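Local coordinates for protein Exo beta-1,2-glucooligosaccharide sophorohydrolase (non-reducing end) (PDB 5Z06) that hydrolyses linear beta-1,2-glucan and beta-1,2-glucooligosaccharides of four or more glucose units, releasing sophorose from the non-reducing end, at residues Y299-A310 against D319-I330; R344-L352 against Y408-I419. All coordinates share one frame; numbering follows the deposited sequence.

Overall arrangement
Contacts 1 and 2 follow one another along the chain, 299-310 against 319-330 closing before 344-352 against 408-419 opens. Their centres lie about 17 Å apart, contact 1 buried nearer the middle of the molecule and contact 2 partly buried farther out. Helices 323-338 and 344-360, consecutive in sequence, tie them together: the first starts within contact 1, the second carries one side of contact 2. R350, on helix 344-360, turns back to the 299-310 loop, where NH1 lies 2.6 Å from Y299 O and NH2 2.8 Å from W300 O, probable hydrogen bonds. R350 thus couples this loop to helix 344-360, probably within the (alpha/alpha)6-barrel catalytic domain of this GH144 enzyme.

Contact 1 of 2, residues Y299-A310 against D319-I330; sequences YWEGAEPNSGLA and DMIATGASGFGI
A310 joins the loop 299-310 to 319-330 by two hydrogen bonds: its N donates to S326 OG (2.9 Å), and its O receives A322 N (2.8 Å) nearly head-on, at a C=O...N angle of 172°. S326 OG in turn donates to A322 O (2.6 Å), which also accepts S326 N from the opposite face of its carbonyl plane. With OG anti to its own carbonyl carbon (chi1 -72°), S326 can relay the loop N-H to the start of its helix. Beside this, L309 CD1 meets I321 CD1 at 3.7 Å, while I321 CG2 presses on E304 CB. The Y299 ring lies with one face over G329 CA, a CH-pi contact 3.8 Å from the centroid; its hydroxyl bonds A669 N. Farther out, the E304 carboxylate is gripped within its own loop: OE1 takes S307 OG and S307 N, OE2 takes N306 N and, on its syn lone pair, N306 ND2. Water 1 bridges OE2 to D319 OD1. S307 OG also accepts L309 N (3.1 Å), closing an ST turn that shapes the loop where it packs against the strand-to-helix junction, with A322 at the N-cap position of helix 323-338.

Contact 2 of 2, residues R344-L352 against Y408-I419; sequences REEGVQRFL and YFNQENDKEKQI
V348, F351 and L352 of helix 344-360 meet F409 and I419 in the apolar centre of a helix-helix packing, the axes of the short segments 344-352 and 414-419 approaching to 9.7 Å and crossing at 41°. I419 CD1 reaches F351 CB (3.6 Å) and also touches V348 CG1, while L352 CD2 lies against I419 CG1. F409, the first residue beyond helix 392-408, brings CE2 over one face of the F351 ring; the two rings are oblique, their planes at 53°. V348 splits its branches: CG2 meets F409 CE1 (3.6 Å), and CG1 meets K415 CB. K415 enters as a knob among E345, Q349, V348 and L352, its aliphatic chain passing L352 CD1.

Toward the polar edge, R344 extends from CG to NE, with CG anti to the backbone N, and carries its guanidinium across to E416. The salt bridge is side-on: R344 NE donates to the syn lone pair of E416 OE1 (2.7 Å), and R344 NH2 to E416 OE2 (2.8 Å), with the guanidinium and carboxylate planes turned 31° apart. F409 CD1 lies over one guanidinium face. R344 NH2 also donates to Y408 O (3.0 Å), tying the arginine to the end of helix 392-408. E416 OE2 takes a further bond from Q411 N, coming from above the carboxylate plane, so the 409-413 connection between the helices helps to fix the acid's rotation. At the start of helix 414-428, N413 OD1 caps by accepting E416 N in a nearly straight bond. Y408 OH bonds E338 on helix 323-338. On the Y408 side, R344 NH1 donates to two waters: water 2 donates to Y408 O, and water 3 to Y408 OH at 3.1 Å.

Contact 1 of 2, residues Y299-A310 against D319-I330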
loop_
_atom_site.group_PDB
_atom_site.type_symbol
_atom_site.label_atom_id
_atom_site.label_comp_id
_atom_site.label_asym_id
_atom_site.label_seq_id
_atom_site.Cartn_x
_atom_site.Cartn_y
_atom_site.Cartn_z
ATOM N N TYR A 299 6.855 -4.904 8.003
ATOM C CA TYR A 299 6.310 -5.486 9.228
ATOM C C TYR A 299 7.351 -5.500 10.325
ATOM O O TYR A 299 7.019 -5.693 11.486
ATOM C CB TYR A 299 5.825 -6.908 8.944
ATOM C CG TYR A 299 4.867 -6.869 7.822
ATOM C CD1 TYR A 299 3.540 -6.572 8.041
ATOM C CD2 TYR A 299 5.303 -7.040 6.509
ATOM C CE1 TYR A 299 2.645 -6.472 6.987
ATOM C CE2 TYR A 299 4.433 -6.925 5.455
ATOM C CZ TYR A 299 3.116 -6.634 5.688
ATOM O OH TYR A 299 2.287 -6.554 4.620
ATOM N N TRP A 300 8.619 -5.330 9.944
ATOM C CA TRP A 300 9.681 -5.255 10.907
ATOM C C TRP A 300 9.955 -3.799 11.301
ATOM O O TRP A 300 9.337 -3.302 12.230
ATOM C CB TRP A 300 10.907 -5.991 10.387
ATOM C CG TRP A 300 11.896 -6.149 11.477
ATOM C CD1 TRP A 300 13.118 -5.574 11.568
ATOM C CD2 TRP A 300 11.713 -6.917 12.662
ATOM N NE1 TRP A 300 13.732 -5.961 12.730
ATOM C CE2 TRP A 300 12.878 -6.774 13.433
ATOM C CE3 TRP A 300 10.674 -7.731 13.143
ATOM C CZ2 TRP A 300 13.039 -7.407 14.666
ATOM C CZ3 TRP A 300 10.832 -8.363 14.355
ATOM C CH2 TRP A 300 12.015 -8.202 15.103
ATOM N N GLU A 301 10.852 -3.105 10.614
ATOM C CA GLU A 301 11.124 -1.718 10.927
ATOM C C GLU A 301 9.920 -0.823 10.671
ATOM O O GLU A 301 9.772 0.229 11.295
ATOM C CB GLU A 301 12.320 -1.237 10.113
ATOM C CG GLU A 301 12.037 -1.087 8.637
ATOM C CD GLU A 301 13.285 -0.870 7.833
ATOM O OE1 GLU A 301 14.052 -1.829 7.642
ATOM O OE2 GLU A 301 13.451 0.271 7.358
ATOM N N GLY A 302 9.066 -1.230 9.737
ATOM C CA GLY A 302 7.859 -0.494 9.461
ATOM C C GLY A 302 6.714 -0.711 10.425
ATOM O O GLY A 302 5.654 -0.075 10.277
ATOM N N ALA A 303 6.865 -1.614 11.388
ATOM C CA ALA A 303 5.772 -1.883 12.310
ATOM C C ALA A 303 5.459 -0.651 13.139
ATOM O O ALA A 303 6.339 0.165 13.426
ATOM C CB ALA A 303 6.103 -3.035 13.237
ATOM N N GLU A 304 4.183 -0.507 13.484
ATOM C CA GLU A 304 3.780 0.414 14.530
ATOM C C GLU A 304 4.591 -0.037 15.747
ATOM O O GLU A 304 4.475 -1.194 16.135
ATOM C CB GLU A 304 2.258 0.314 14.743
ATOM C CG GLU A 304 1.640 1.323 15.679
ATOM C CD GLU A 304 2.126 1.176 17.086
ATOM O OE1 GLU A 304 1.943 0.069 17.661
ATOM O OE2 GLU A 304 2.715 2.153 17.610
ATOM N N PRO A 305 5.457 0.850 16.306
ATOM C CA PRO A 305 6.456 0.421 17.317
ATOM C C PRO A 305 5.897 -0.048 18.657
ATOM O O PRO A 305 6.528 -0.848 19.315
ATOM C CB PRO A 305 7.350 1.659 17.507
ATOM C CG PRO A 305 6.535 2.804 17.019
ATOM C CD PRO A 305 5.642 2.268 15.939
ATOM N N ASN A 306 4.723 0.409 19.061
ATOM C CA ASN A 306 4.226 0.050 20.397
ATOM C C ASN A 306 3.680 -1.357 20.358
ATOM O O ASN A 306 4.026 -2.177 21.187
ATOM C CB ASN A 306 3.210 1.068 20.900
ATOM C CG ASN A 306 3.794 2.468 20.986
ATOM O OD1 ASN A 306 4.263 2.894 22.037
ATOM N ND2 ASN A 306 3.805 3.178 19.865
ATOM N N SER A 307 2.902 -1.657 19.325
ATOM C CA SER A 307 2.292 -2.989 19.141
ATOM C C SER A 307 3.215 -4.002 18.487
ATOM O O SER A 307 3.071 -5.207 18.702
ATOM C CB SER A 307 1.037 -2.879 18.265
ATOM O OG SER A 307 1.356 -2.303 17.005
ATOM N N GLY A 308 4.130 -3.525 17.653
ATOM C CA GLY A 308 4.911 -4.422 16.810
ATOM C C GLY A 308 4.145 -4.934 15.592
ATOM O O GLY A 308 4.644 -5.761 14.849
ATOM N N LEU A 309 2.957 -4.387 15.353
ATOM C CA LEU A 309 2.053 -4.902 14.362
ATOM C C LEU A 309 1.992 -4.020 13.124
ATOM O O LEU A 309 2.620 -2.950 13.050
ATOM C CB LEU A 309 0.690 -5.092 15.004
ATOM C CG LEU A 309 0.612 -6.307 15.945
ATOM C CD1 LEU A 309 -0.833 -6.450 16.386
ATOM C CD2 LEU A 309 1.112 -7.603 15.336
ATOM N N ALA A 310 1.251 -4.505 12.138
ATOM C CA ALA A 310 1.304 -3.963 10.805
ATOM C C ALA A 310 0.397 -2.785 10.658
ATOM O O ALA A 310 -0.783 -2.865 10.946
ATOM C CB ALA A 310 0.932 -5.015 9.777
ATOM N N ASP A 319 -0.408 5.316 13.830
ATOM C CA ASP A 319 -0.676 4.475 15.001
ATOM C C ASP A 319 -1.606 3.319 14.746
ATOM O O ASP A 319 -1.690 2.408 15.559
ATOM C CB ASP A 319 -1.267 5.320 16.128
ATOM C CG ASP A 319 -0.337 6.439 16.573
ATOM O OD1 ASP A 319 0.897 6.339 16.389
ATOM O OD2 ASP A 319 -0.855 7.420 17.116
ATOM N N MET A 320 -2.295 3.333 13.618
ATOM C CA MET A 320 -3.332 2.369 13.395
ATOM C C MET A 320 -2.760 1.137 12.752
ATOM O O MET A 320 -2.188 1.208 11.670
ATOM C CB MET A 320 -4.413 2.963 12.506
ATOM C CG MET A 320 -5.626 2.102 12.373
ATOM S SD MET A 320 -6.786 2.899 11.263
ATOM C CE MET A 320 -6.005 2.596 9.674
ATOM N N ILE A 321 -2.953 0.005 13.416
ATOM C CA ILE A 321 -2.602 -1.292 12.863
ATOM C C ILE A 321 -3.820 -2.001 12.335
ATOM O O ILE A 321 -4.942 -1.758 12.764
ATOM C CB ILE A 321 -1.776 -2.164 13.826
ATOM C CG1 ILE A 321 -2.532 -2.569 15.091
ATOM C CG2 ILE A 321 -0.488 -1.451 14.155
ATOM C CD1 ILE A 321 -3.164 -3.937 15.013
ATOM N N ALA A 322 -3.586 -2.808 11.313
ATOM C CA ALA A 322 -4.624 -3.617 10.692
ATOM C C ALA A 322 -4.348 -5.034 11.174
ATOM O O ALA A 322 -3.237 -5.532 11.037
ATOM C CB ALA A 322 -4.542 -3.533 9.183
ATOM N N THR A 323 -5.353 -5.661 11.771
ATOM C CA THR A 323 -5.154 -6.937 12.404
ATOM C C THR A 323 -4.980 -8.065 11.421
ATOM O O THR A 323 -4.200 -8.967 11.681
ATOM C CB THR A 323 -6.331 -7.244 13.326
ATOM O OG1 THR A 323 -7.528 -7.054 12.588
ATOM C CG2 THR A 323 -6.291 -6.295 14.503
ATOM N N GLY A 324 -5.696 -8.043 10.297
ATOM C CA GLY A 324 -5.480 -9.071 9.263
ATOM C C GLY A 324 -4.103 -9.015 8.620
ATOM O O GLY A 324 -3.407 -10.030 8.530
ATOM N N ALA A 325 -3.712 -7.821 8.187
ATOM C CA ALA A 325 -2.382 -7.583 7.673
ATOM C C ALA A 325 -1.325 -7.948 8.696
ATOM O O ALA A 325 -0.218 -8.367 8.359
ATOM C CB ALA A 325 -2.253 -6.120 7.311
ATOM N N SER A 326 -1.660 -7.753 9.961
ATOM C CA SER A 326 -0.757 -8.078 11.041
ATOM C C SER A 326 -0.531 -9.552 11.157
ATOM O O SER A 326 0.587 -9.993 11.409
ATOM C CB SER A 326 -1.263 -7.501 12.363
ATOM O OG SER A 326 -1.108 -6.104 12.351
ATOM N N GLY A 327 -1.584 -10.320 10.960
ATOM C CA GLY A 327 -1.463 -11.770 10.879
ATOM C C GLY A 327 -0.565 -12.177 9.720
ATOM O O GLY A 327 0.304 -13.053 9.869
ATOM N N PHE A 328 -0.753 -11.527 8.575
ATOM C CA PHE A 328 0.086 -11.824 7.422
ATOM C C PHE A 328 1.533 -11.492 7.774
ATOM O O PHE A 328 2.436 -12.254 7.454
ATOM C CB PHE A 328 -0.324 -11.039 6.190
ATOM C CG PHE A 328 -1.781 -11.201 5.781
ATOM C CD1 PHE A 328 -2.566 -12.253 6.229
ATOM C CD2 PHE A 328 -2.340 -10.287 4.900
ATOM C CE1 PHE A 328 -3.888 -12.381 5.819
ATOM C CE2 PHE A 328 -3.660 -10.408 4.498
ATOM C CZ PHE A 328 -4.432 -11.455 4.965
ATOM N N GLY A 329 1.722 -10.360 8.452
ATOM C CA GLY A 329 3.026 -9.838 8.747
ATOM C C GLY A 329 3.759 -10.674 9.759
ATOM O O GLY A 329 4.951 -10.879 9.667
ATOM N N ILE A 330 3.007 -11.121 10.740
ATOM C CA ILE A 330 3.455 -12.106 11.713
ATOM C C ILE A 330 4.107 -13.283 11.004
ATOM O O ILE A 330 5.186 -13.727 11.387
ATOM C CB ILE A 330 2.251 -12.521 12.587
ATOM C CG1 ILE A 330 2.131 -11.517 13.736
ATOM C CG2 ILE A 330 2.347 -13.956 13.083
ATOM C CD1 ILE A 330 0.802 -11.584 14.456
HETATM O O HOH W 1 3.030 4.524 16.824
#

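Contact 2 of 2, residues R344-L352 against Y408-I419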
loop_
_atom_site.group_PDB
_atom_site.type_symbol
_atom_site.label_atom_id
_atom_site.label_comp_id
_atom_site.label_asym_id
_atom_site.label_seq_id
_atom_site.Cartn_x
_atom_site.Cartn_y
_atom_site.Cartn_z
ATOM N N ARG A 344 16.323 -14.985 15.630
ATOM C CA ARG A 344 15.237 -15.543 16.401
ATOM C C ARG A 344 14.965 -14.717 17.659
ATOM O O ARG A 344 13.814 -14.397 17.957
ATOM C CB ARG A 344 15.537 -16.993 16.772
ATOM C CG ARG A 344 14.304 -17.738 17.229
ATOM C CD ARG A 344 14.666 -19.078 17.829
ATOM N NE ARG A 344 13.474 -19.814 18.231
ATOM C CZ ARG A 344 12.671 -20.519 17.437
ATOM N NH1 ARG A 344 12.892 -20.628 16.119
ATOM N NH2 ARG A 344 11.636 -21.156 17.977
ATOM N N GLU A 345 16.011 -14.330 18.376
ATOM C CA GLU A 345 15.817 -13.528 19.589
ATOM C C GLU A 345 15.105 -12.196 19.312
ATOM O O GLU A 345 14.213 -11.795 20.073
ATOM C CB GLU A 345 17.156 -13.289 20.308
ATOM C CG GLU A 345 17.022 -12.698 21.712
ATOM C CD GLU A 345 16.163 -13.541 22.690
ATOM O OE1 GLU A 345 15.931 -14.749 22.452
ATOM O OE2 GLU A 345 15.726 -12.984 23.722
ATOM N N GLU A 346 15.524 -11.505 18.251
ATOM C CA GLU A 346 14.824 -10.307 17.789
ATOM C C GLU A 346 13.339 -10.648 17.573
ATOM O O GLU A 346 12.477 -9.956 18.073
ATOM C CB GLU A 346 15.404 -9.781 16.476
ATOM C CG GLU A 346 16.697 -8.990 16.589
ATOM C CD GLU A 346 17.178 -8.504 15.218
ATOM O OE1 GLU A 346 17.661 -9.327 14.390
ATOM O OE2 GLU A 346 17.044 -7.291 14.953
ATOM N N GLY A 347 13.086 -11.727 16.834
ATOM C CA GLY A 347 11.759 -12.227 16.566
ATOM C C GLY A 347 10.957 -12.502 17.824
ATOM O O GLY A 347 9.806 -12.086 17.954
ATOM N N VAL A 348 11.596 -13.197 18.755
ATOM C CA VAL A 348 11.012 -13.499 20.043
ATOM C C VAL A 348 10.636 -12.221 20.779
ATOM O O VAL A 348 9.523 -12.121 21.310
ATOM C CB VAL A 348 11.953 -14.417 20.884
ATOM C CG1 VAL A 348 11.494 -14.514 22.337
ATOM C CG2 VAL A 348 11.995 -15.818 20.280
ATOM N N GLN A 349 11.528 -11.234 20.782
ATOM C CA GLN A 349 11.233 -9.950 21.447
ATOM C C GLN A 349 10.039 -9.267 20.811
ATOM O O GLN A 349 9.145 -8.795 21.509
ATOM C CB GLN A 349 12.439 -8.996 21.439
ATOM C CG GLN A 349 13.507 -9.333 22.470
ATOM C CD GLN A 349 12.891 -9.682 23.825
ATOM O OE1 GLN A 349 13.113 -10.772 24.333
ATOM N NE2 GLN A 349 12.069 -8.776 24.387
ATOM N N ARG A 350 10.024 -9.239 19.482
ATOM C CA ARG A 350 8.877 -8.710 18.766
ATOM C C ARG A 350 7.574 -9.429 19.176
ATOM O O ARG A 350 6.570 -8.794 19.419
ATOM C CB ARG A 350 9.073 -8.805 17.259
ATOM C CG ARG A 350 7.813 -8.487 16.456
ATOM C CD ARG A 350 7.300 -7.084 16.713
ATOM N NE ARG A 350 8.266 -6.123 16.229
ATOM C CZ ARG A 350 8.291 -5.598 15.006
ATOM N NH1 ARG A 350 7.365 -5.896 14.104
ATOM N NH2 ARG A 350 9.279 -4.768 14.671
ATOM N N PHE A 351 7.612 -10.755 19.227
ATOM C CA PHE A 351 6.404 -11.533 19.513
ATOM C C PHE A 351 5.910 -11.404 20.947
ATOM O O PHE A 351 4.704 -11.492 21.201
ATOM C CB PHE A 351 6.563 -12.972 19.048
ATOM C CG PHE A 351 6.214 -13.145 17.592
ATOM C CD1 PHE A 351 7.167 -12.962 16.596
ATOM C CD2 PHE A 351 4.911 -13.430 17.216
ATOM C CE1 PHE A 351 6.841 -13.097 15.254
ATOM C CE2 PHE A 351 4.580 -13.569 15.889
ATOM C CZ PHE A 351 5.546 -13.403 14.904
ATOM N N LEU A 352 6.827 -11.159 21.873
ATOM C CA LEU A 352 6.447 -10.799 23.234
ATOM C C LEU A 352 5.681 -9.478 23.261
ATOM O O LEU A 352 4.643 -9.367 23.910
ATOM C CB LEU A 352 7.673 -10.745 24.152
ATOM C CG LEU A 352 8.268 -12.110 24.445
ATOM C CD1 LEU A 352 9.665 -11.928 25.012
ATOM C CD2 LEU A 352 7.408 -12.945 25.397
ATOM N N TYR A 408 5.879 -22.090 15.405
ATOM C CA TYR A 408 7.253 -21.720 15.165
ATOM C C TYR A 408 8.046 -21.588 16.453
ATOM O O TYR A 408 9.149 -22.141 16.546
ATOM C CB TYR A 408 7.357 -20.399 14.393
ATOM C CG TYR A 408 8.777 -20.107 13.952
ATOM C CD1 TYR A 408 9.367 -20.834 12.929
ATOM C CD2 TYR A 408 9.525 -19.132 14.562
ATOM C CE1 TYR A 408 10.667 -20.579 12.517
ATOM C CE2 TYR A 408 10.820 -18.866 14.149
ATOM C CZ TYR A 408 11.381 -19.599 13.128
ATOM O OH TYR A 408 12.676 -19.337 12.732
ATOM N N PHE A 409 7.497 -20.845 17.417
ATOM C CA PHE A 409 8.201 -20.536 18.656
ATOM C C PHE A 409 7.957 -21.657 19.652
ATOM O O PHE A 409 7.244 -21.500 20.636
ATOM C CB PHE A 409 7.783 -19.173 19.205
ATOM C CG PHE A 409 8.187 -18.029 18.327
ATOM C CD1 PHE A 409 9.533 -17.662 18.223
ATOM C CD2 PHE A 409 7.231 -17.303 17.599
ATOM C CE1 PHE A 409 9.908 -16.596 17.419
ATOM C CE2 PHE A 409 7.606 -16.253 16.786
ATOM C CZ PHE A 409 8.948 -15.909 16.683
ATOM N N ASN A 410 8.593 -22.786 19.373
ATOM C CA ASN A 410 8.350 -24.050 20.055
ATOM C C ASN A 410 9.472 -24.408 21.029
ATOM O O ASN A 410 9.527 -25.526 21.510
ATOM C CB ASN A 410 8.249 -25.155 19.008
ATOM C CG ASN A 410 9.579 -25.438 18.321
ATOM O OD1 ASN A 410 10.456 -24.585 18.250
ATOM N ND2 ASN A 410 9.716 -26.641 17.795
ATOM N N GLN A 411 10.369 -23.476 21.302
ATOM C CA GLN A 411 11.502 -23.781 22.162
ATOM C C GLN A 411 11.051 -23.775 23.618
ATOM O O GLN A 411 10.139 -23.026 23.994
ATOM C CB GLN A 411 12.610 -22.751 21.995
ATOM C CG GLN A 411 13.132 -22.616 20.586
ATOM C CD GLN A 411 14.515 -23.125 20.467
ATOM O OE1 GLN A 411 14.778 -24.300 20.730
ATOM N NE2 GLN A 411 15.427 -22.246 20.088
ATOM N N GLU A 412 11.738 -24.582 24.426
ATOM C CA GLU A 412 11.473 -24.693 25.833
ATOM C C GLU A 412 12.335 -23.687 26.552
ATOM O O GLU A 412 13.361 -24.033 27.158
ATOM C CB GLU A 412 11.751 -26.120 26.324
ATOM C CG GLU A 412 10.827 -27.178 25.771
ATOM C CD GLU A 412 9.348 -26.911 26.054
ATOM O OE1 GLU A 412 8.997 -26.079 26.929
ATOM O OE2 GLU A 412 8.511 -27.545 25.380
ATOM N N ASN A 413 11.928 -22.427 26.442
ATOM C CA ASN A 413 12.502 -21.345 27.238
ATOM C C ASN A 413 11.366 -20.455 27.694
ATOM O O ASN A 413 10.239 -20.614 27.225
ATOM C CB ASN A 413 13.572 -20.580 26.467
ATOM C CG ASN A 413 13.041 -19.935 25.212
ATOM O OD1 ASN A 413 12.109 -19.152 25.267
ATOM N ND2 ASN A 413 13.661 -20.239 24.080
ATOM N N ASP A 414 11.639 -19.540 28.619
ATOM C CA ASP A 414 10.542 -18.823 29.262
ATOM C C ASP A 414 9.825 -17.917 28.278
ATOM O O ASP A 414 8.623 -17.747 28.401
ATOM C CB ASP A 414 10.987 -18.007 30.482
ATOM C CG ASP A 414 11.859 -16.826 30.114
ATOM O OD1 ASP A 414 12.695 -17.017 29.210
ATOM O OD2 ASP A 414 11.708 -15.730 30.711
ATOM N N LYS A 415 10.578 -17.318 27.349
ATOM C CA LYS A 415 10.009 -16.363 26.405
ATOM C C LYS A 415 9.108 -17.011 25.372
ATOM O O LYS A 415 8.020 -16.506 25.096
ATOM C CB LYS A 415 11.104 -15.552 25.711
ATOM C CG LYS A 415 11.694 -14.500 26.619
ATOM C CD LYS A 415 12.685 -13.617 25.871
ATOM C CE LYS A 415 13.084 -12.416 26.720
ATOM N NZ LYS A 415 13.887 -12.751 27.916
ATOM N N GLU A 416 9.568 -18.108 24.785
ATOM C CA GLU A 416 8.760 -18.797 23.792
ATOM C C GLU A 416 7.566 -19.497 24.444
ATOM O O GLU A 416 6.485 -19.512 23.881
ATOM C CB GLU A 416 9.616 -19.726 22.947
ATOM C CG GLU A 416 10.647 -18.911 22.178
ATOM C CD GLU A 416 11.261 -19.629 21.026
ATOM O OE1 GLU A 416 12.352 -19.196 20.611
ATOM O OE2 GLU A 416 10.688 -20.628 20.540
ATOM N N LYS A 417 7.768 -20.031 25.640
ATOM C CA LYS A 417 6.674 -20.507 26.474
ATOM C C LYS A 417 5.605 -19.418 26.672
ATOM O O LYS A 417 4.414 -19.696 26.499
ATOM C CB LYS A 417 7.215 -20.991 27.813
ATOM C CG LYS A 417 6.186 -21.429 28.837
ATOM C CD LYS A 417 5.701 -22.856 28.614
ATOM C CE LYS A 417 4.696 -23.280 29.682
ATOM N NZ LYS A 417 5.175 -23.059 31.082
ATOM N N GLN A 418 6.028 -18.193 27.002
ATOM C CA GLN A 418 5.100 -17.068 27.186
ATOM C C GLN A 418 4.368 -16.674 25.879
ATOM O O GLN A 418 3.161 -16.406 25.884
ATOM C CB GLN A 418 5.835 -15.870 27.738
ATOM C CG GLN A 418 4.919 -14.772 28.223
ATOM C CD GLN A 418 5.670 -13.504 28.579
ATOM O OE1 GLN A 418 6.752 -13.551 29.198
ATOM N NE2 GLN A 418 5.099 -12.353 28.201
ATOM N N ILE A 419 5.113 -16.624 24.778
ATOM C CA ILE A 419 4.515 -16.416 23.446
ATOM C C ILE A 419 3.413 -17.458 23.223
ATOM O O ILE A 419 2.287 -17.097 22.900
ATOM C CB ILE A 419 5.583 -16.466 22.315
ATOM C CG1 ILE A 419 6.455 -15.195 22.389
ATOM C CG2 ILE A 419 4.928 -16.602 20.934
ATOM C CD1 ILE A 419 7.757 -15.255 21.621
HETATM O O HOH W 2 11.460 -22.761 15.223
HETATM O O HOH W 3 15.261 -19.631 14.424
#